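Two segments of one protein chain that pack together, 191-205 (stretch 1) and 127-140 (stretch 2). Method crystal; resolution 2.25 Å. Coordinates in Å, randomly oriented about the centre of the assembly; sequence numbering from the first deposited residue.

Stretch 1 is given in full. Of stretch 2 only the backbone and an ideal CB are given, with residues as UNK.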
# COMPACT_ATOMS: atom_id res chain seq x y z
N SER B 191 18.90 -23.55 -0.33
CA SER B 191 17.78 -22.62 -0.22
C SER B 191 17.49 -21.93 -1.56
O SER B 191 16.34 -21.82 -1.95
CB SER B 191 18.03 -21.60 0.89
OG SER B 191 18.10 -22.25 2.16
N PHE B 192 18.55 -21.50 -2.27
CA PHE B 192 18.43 -20.99 -3.64
C PHE B 192 17.66 -21.94 -4.55
O PHE B 192 16.97 -21.51 -5.47
CB PHE B 192 19.80 -20.76 -4.28
CG PHE B 192 20.59 -19.63 -3.69
CD1 PHE B 192 19.96 -18.52 -3.16
CD2 PHE B 192 21.97 -19.67 -3.69
CE1 PHE B 192 20.70 -17.48 -2.63
CE2 PHE B 192 22.71 -18.63 -3.16
CZ PHE B 192 22.08 -17.53 -2.63
N ALA B 193 17.82 -23.24 -4.34
CA ALA B 193 17.14 -24.21 -5.20
C ALA B 193 15.64 -24.27 -4.90
O ALA B 193 14.83 -24.36 -5.81
CB ALA B 193 17.79 -25.59 -5.07
N ALA B 194 15.29 -24.23 -3.61
CA ALA B 194 13.89 -24.15 -3.21
C ALA B 194 13.26 -22.95 -3.89
O ALA B 194 12.21 -23.06 -4.51
CB ALA B 194 13.77 -24.03 -1.69
N VAL B 195 13.92 -21.80 -3.79
CA VAL B 195 13.46 -20.57 -4.41
C VAL B 195 13.34 -20.71 -5.93
O VAL B 195 12.33 -20.36 -6.53
CB VAL B 195 14.41 -19.40 -4.12
CG1 VAL B 195 13.99 -18.18 -4.89
CG2 VAL B 195 14.46 -19.12 -2.63
N ARG B 196 14.40 -21.23 -6.54
CA ARG B 196 14.44 -21.43 -7.99
C ARG B 196 13.21 -22.16 -8.52
O ARG B 196 12.64 -21.76 -9.53
CB ARG B 196 15.71 -22.19 -8.38
CG ARG B 196 15.85 -22.48 -9.86
CD ARG B 196 16.84 -23.63 -10.10
NE ARG B 196 16.41 -24.82 -9.38
CZ ARG B 196 17.21 -25.78 -8.92
NH1 ARG B 196 18.53 -25.71 -9.10
NH2 ARG B 196 16.69 -26.80 -8.27
N ASP B 197 12.81 -23.22 -7.84
CA ASP B 197 11.73 -24.08 -8.33
C ASP B 197 10.34 -23.54 -8.03
O ASP B 197 9.34 -24.16 -8.36
CB ASP B 197 11.86 -25.48 -7.74
CG ASP B 197 13.14 -26.18 -8.17
OD1 ASP B 197 13.74 -25.77 -9.20
OD2 ASP B 197 13.55 -27.14 -7.47
N THR B 198 10.27 -22.37 -7.41
CA THR B 198 9.00 -21.87 -6.90
C THR B 198 8.26 -20.93 -7.83
O THR B 198 8.79 -19.88 -8.22
CB THR B 198 9.21 -21.16 -5.56
OG1 THR B 198 9.62 -22.12 -4.58
CG2 THR B 198 7.91 -20.49 -5.12
N ASP B 199 7.03 -21.30 -8.19
CA ASP B 199 6.09 -20.35 -8.77
C ASP B 199 4.67 -20.59 -8.24
O ASP B 199 3.94 -21.42 -8.76
CB ASP B 199 6.10 -20.40 -10.30
CG ASP B 199 5.26 -19.29 -10.93
OD1 ASP B 199 4.70 -18.47 -10.18
OD2 ASP B 199 5.16 -19.22 -12.17
N LEU B 200 4.29 -19.85 -7.20
CA LEU B 200 2.99 -20.06 -6.57
C LEU B 200 1.87 -19.18 -7.13
O LEU B 200 0.72 -19.33 -6.75
CB LEU B 200 3.10 -19.87 -5.05
CG LEU B 200 4.15 -20.77 -4.40
CD1 LEU B 200 4.19 -20.58 -2.90
CD2 LEU B 200 3.89 -22.24 -4.76
N ARG B 201 2.21 -18.28 -8.05
CA ARG B 201 1.27 -17.25 -8.52
C ARG B 201 -0.13 -17.79 -8.86
O ARG B 201 -1.13 -17.25 -8.39
CB ARG B 201 1.85 -16.47 -9.70
CG ARG B 201 3.08 -15.62 -9.37
CD ARG B 201 3.70 -15.01 -10.63
NE ARG B 201 4.22 -16.04 -11.53
CZ ARG B 201 4.62 -15.81 -12.78
NH1 ARG B 201 4.56 -14.59 -13.30
NH2 ARG B 201 5.08 -16.82 -13.52
N ALA B 202 -0.20 -18.85 -9.64
CA ALA B 202 -1.48 -19.38 -10.10
C ALA B 202 -2.25 -20.13 -9.00
O ALA B 202 -3.41 -20.51 -9.20
CB ALA B 202 -1.27 -20.29 -11.31
N GLN B 203 -1.61 -20.34 -7.86
CA GLN B 203 -2.19 -21.13 -6.79
C GLN B 203 -2.70 -20.27 -5.64
O GLN B 203 -3.49 -20.73 -4.82
CB GLN B 203 -1.16 -22.11 -6.24
CG GLN B 203 -0.62 -23.10 -7.27
CD GLN B 203 0.59 -23.86 -6.76
OE1 GLN B 203 1.69 -23.73 -7.30
NE2 GLN B 203 0.40 -24.65 -5.71
N LEU B 204 -2.23 -19.02 -5.57
CA LEU B 204 -2.58 -18.15 -4.45
C LEU B 204 -4.10 -18.05 -4.23
O LEU B 204 -4.56 -18.07 -3.08
CB LEU B 204 -1.98 -16.76 -4.65
CG LEU B 204 -0.46 -16.70 -4.70
CD1 LEU B 204 -0.01 -15.26 -4.76
CD2 LEU B 204 0.14 -17.42 -3.50
N ALA B 205 -4.86 -17.97 -5.31
CA ALA B 205 -6.32 -17.81 -5.22
C ALA B 205 -6.99 -18.88 -4.35
O ALA B 205 -8.14 -18.72 -3.96
CB ALA B 205 -6.95 -17.79 -6.62
N UNK B 127 7.58 -13.08 -1.88
CA UNK B 127 7.16 -13.19 -3.26
C UNK B 127 6.61 -14.58 -3.54
O UNK B 127 6.91 -15.53 -2.82
CB UNK B 127 8.32 -12.87 -4.20
N UNK B 128 5.80 -14.68 -4.59
CA UNK B 128 5.27 -15.96 -5.02
C UNK B 128 6.07 -16.51 -6.20
O UNK B 128 5.84 -17.64 -6.64
CB UNK B 128 3.79 -15.82 -5.39
N UNK B 129 7.00 -15.72 -6.73
CA UNK B 129 7.78 -16.14 -7.88
C UNK B 129 8.95 -15.20 -8.13
O UNK B 129 8.76 -14.03 -8.44
CB UNK B 129 6.89 -16.22 -9.12
N UNK B 130 10.16 -15.75 -8.00
CA UNK B 130 11.37 -14.95 -8.12
C UNK B 130 12.21 -15.30 -9.36
O UNK B 130 13.40 -15.01 -9.40
CB UNK B 130 12.22 -15.12 -6.86
N UNK B 131 11.57 -15.91 -10.36
CA UNK B 131 12.23 -16.23 -11.62
C UNK B 131 12.67 -14.98 -12.37
O UNK B 131 12.42 -13.86 -11.91
CB UNK B 131 11.30 -17.06 -12.50
N UNK B 132 13.31 -15.15 -13.54
CA UNK B 132 13.65 -16.43 -14.18
C UNK B 132 14.57 -17.29 -13.32
O UNK B 132 15.35 -16.75 -12.53
CB UNK B 132 14.31 -16.18 -15.54
N UNK B 133 14.48 -18.61 -13.46
CA UNK B 133 15.27 -19.53 -12.63
C UNK B 133 16.79 -19.43 -12.84
O UNK B 133 17.57 -19.72 -11.92
CB UNK B 133 14.82 -20.97 -12.91
N UNK B 134 17.21 -19.00 -14.02
CA UNK B 134 18.64 -18.93 -14.37
C UNK B 134 19.51 -18.28 -13.30
O UNK B 134 20.56 -18.78 -12.95
CB UNK B 134 18.81 -18.16 -15.68
N UNK B 135 19.06 -17.15 -12.79
CA UNK B 135 19.87 -16.40 -11.83
C UNK B 135 20.18 -17.20 -10.57
O UNK B 135 21.12 -16.87 -9.85
CB UNK B 135 19.15 -15.10 -11.45
N UNK B 136 19.39 -18.23 -10.29
CA UNK B 136 19.57 -18.99 -9.05
C UNK B 136 20.60 -20.11 -9.23
O UNK B 136 21.37 -20.39 -8.32
CB UNK B 136 18.23 -19.58 -8.59
N UNK B 137 20.60 -20.74 -10.40
CA UNK B 137 21.64 -21.71 -10.75
C UNK B 137 23.01 -21.05 -10.74
O UNK B 137 23.96 -21.60 -10.20
CB UNK B 137 21.36 -22.33 -12.12
N UNK B 138 23.10 -19.86 -11.32
CA UNK B 138 24.33 -19.09 -11.26
C UNK B 138 24.77 -18.82 -9.83
O UNK B 138 25.95 -18.91 -9.51
CB UNK B 138 24.16 -17.77 -12.01
N UNK B 139 23.81 -18.51 -8.96
CA UNK B 139 24.12 -18.19 -7.57
C UNK B 139 24.51 -19.43 -6.76
O UNK B 139 25.30 -19.36 -5.83
CB UNK B 139 22.92 -17.50 -6.92
N UNK B 140 23.93 -20.57 -7.13
CA UNK B 140 24.29 -21.84 -6.51
C UNK B 140 25.75 -22.21 -6.88
O UNK B 140 26.57 -22.51 -6.01
CB UNK B 140 23.32 -22.94 -6.95

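Position 127 has nothing of stretch 1 within 5.5 Å of its ideal CB, so this contact leaves it free; it is Ser127, whose OG accepts a hydrogen bond from the backbone N of 129 at 2.9 Å, though the place of OG is less sure.

At 128 the CB points toward stretch 1 and already lies 3.9 Å from Leu204 CD1 and 4.1 Å from Leu200 CB. So near a wall, a small apolar group fits well. The residue is Ala128. Its backbone takes part too: Leu200 N donates to Ala128 O at 2.8 Å, tying the loops together.

The CB of 129 also points toward stretch 1, beside the carboxylate of Asp199 and the guanidinium of Arg201. Asp199 already pairs with Arg201, Arg201 NH2 to Asp199 OD2 at 2.8 Å, which helps fix the orientation of the flat guanidinium. With that charge met, another acid so near the carboxylate would be repelled; a broad aromatic, or another flat or apolar chain, could lie against the plate. The residue is Trp129: its chi1 is t, and the Arg201 guanidinium lies flat on it, planes at 10°, with Arg201 CZ 3.9 Å from the centroid of the six-membered ring, a cation-pi contact.

Position 130 points sideways, with Val195 CG1 4.0 Å from its CB; a branched or longer apolar chain would suit. Leu130 brings CD1 to 3.8 Å from Val195 CG1, while a water accepts from its N and donates to Val195 O and Thr198 O.

Positions 131 and 132 have nothing of stretch 1 within 5.5 Å of an ideal CB, so this contact sets no demand; they are Gly131 and Pro132, the latter after a cis peptide bond.

At 133 the CB faces the aliphatic part of Arg196, 3.6 Å from CG, which favours something small; Ala133 fits.

Positions 134 and 135 find only open space: Ala134 and Gln135, whose NE2 donates to Pro132 O.

On the helix, which runs nearly antiparallel to 191-196, position 136 points toward Arg196 CB and Phe192 O, with Val195 and Phe192 nearby. A large apolar or aromatic group is invited. Trp136 lays one face under Val195 CG1, 3.8 Å from its six-membered ring centroid, and still donates from NE1 to Leu130 O.

From 137 the CB points sideways, but Arg196 is within reach, so an acid suits. Asp137 OD1 takes a hydrogen bond from Arg196 NH1 at 3.1 Å, within a salt bridge.

Position 138 has nothing in range and would take many polar residues; it is Glu138.

At 139 the CB sits 3.9 Å from Phe192 CE2 and alone can meet the ring, so many residues would suit, among them a long chain whose end can leave the contact. Arg139 sets CB over the ring face and leads its end away.

Position 140 points sideways near Phe192, suiting a medium-sized apolar chain, branched or not, that can turn back to it: Ile140 CG1 reaches Phe192 CB at 3.5 Å.

Stretch 2 (127-140) SAWLGPAAQWDERI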
# COMPACT_ATOMS: atom_id res chain seq x y z
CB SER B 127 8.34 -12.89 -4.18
OG SER B 127 8.09 -13.32 -5.50
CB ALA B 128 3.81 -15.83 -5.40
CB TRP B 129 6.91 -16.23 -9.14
CG TRP B 129 7.69 -16.45 -10.41
CD1 TRP B 129 8.28 -17.61 -10.83
CD2 TRP B 129 7.95 -15.47 -11.43
NE1 TRP B 129 8.89 -17.41 -12.04
CE2 TRP B 129 8.70 -16.11 -12.43
CE3 TRP B 129 7.62 -14.12 -11.59
CZ2 TRP B 129 9.13 -15.44 -13.58
CZ3 TRP B 129 8.04 -13.46 -12.73
CH2 TRP B 129 8.79 -14.12 -13.71
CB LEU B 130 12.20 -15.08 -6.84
CG LEU B 130 11.53 -14.46 -5.60
CD1 LEU B 130 12.25 -14.81 -4.31
CD2 LEU B 130 11.46 -12.95 -5.76
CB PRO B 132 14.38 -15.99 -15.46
CG PRO B 132 13.94 -14.59 -15.70
CD PRO B 132 13.80 -14.01 -14.33
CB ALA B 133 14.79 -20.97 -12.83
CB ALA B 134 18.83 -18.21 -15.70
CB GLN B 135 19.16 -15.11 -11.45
CG GLN B 135 17.87 -15.35 -10.72
CD GLN B 135 17.00 -14.13 -10.68
OE1 GLN B 135 17.32 -13.15 -10.01
NE2 GLN B 135 15.89 -14.17 -11.41
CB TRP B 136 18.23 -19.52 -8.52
CG TRP B 136 17.27 -18.41 -8.24
CD1 TRP B 136 16.18 -18.06 -8.98
CD2 TRP B 136 17.34 -17.46 -7.15
NE1 TRP B 136 15.56 -16.97 -8.41
CE2 TRP B 136 16.25 -16.58 -7.29
CE3 TRP B 136 18.21 -17.28 -6.07
CZ2 TRP B 136 16.01 -15.54 -6.40
CZ3 TRP B 136 17.97 -16.25 -5.19
CH2 TRP B 136 16.88 -15.39 -5.35
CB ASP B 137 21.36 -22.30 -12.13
CG ASP B 137 20.28 -23.36 -12.09
OD1 ASP B 137 20.22 -24.12 -11.10
OD2 ASP B 137 19.49 -23.43 -13.05
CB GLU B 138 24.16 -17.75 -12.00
CG GLU B 138 24.02 -17.91 -13.49
CD GLU B 138 23.74 -16.59 -14.19
OE1 GLU B 138 23.85 -15.53 -13.53
OE2 GLU B 138 23.42 -16.62 -15.40
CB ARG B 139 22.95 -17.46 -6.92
CG ARG B 139 22.76 -16.05 -7.46
CD ARG B 139 21.47 -15.43 -6.97
NE ARG B 139 21.36 -14.03 -7.37
CZ ARG B 139 20.21 -13.41 -7.66
NH1 ARG B 139 20.23 -12.14 -8.02
NH2 ARG B 139 19.06 -14.07 -7.60
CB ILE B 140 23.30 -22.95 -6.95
CG1 ILE B 140 21.93 -22.73 -6.30
CG2 ILE B 140 23.85 -24.34 -6.61
CD1 ILE B 140 20.83 -23.60 -6.86
O HOH W 1 10.95 -18.42 -8.27
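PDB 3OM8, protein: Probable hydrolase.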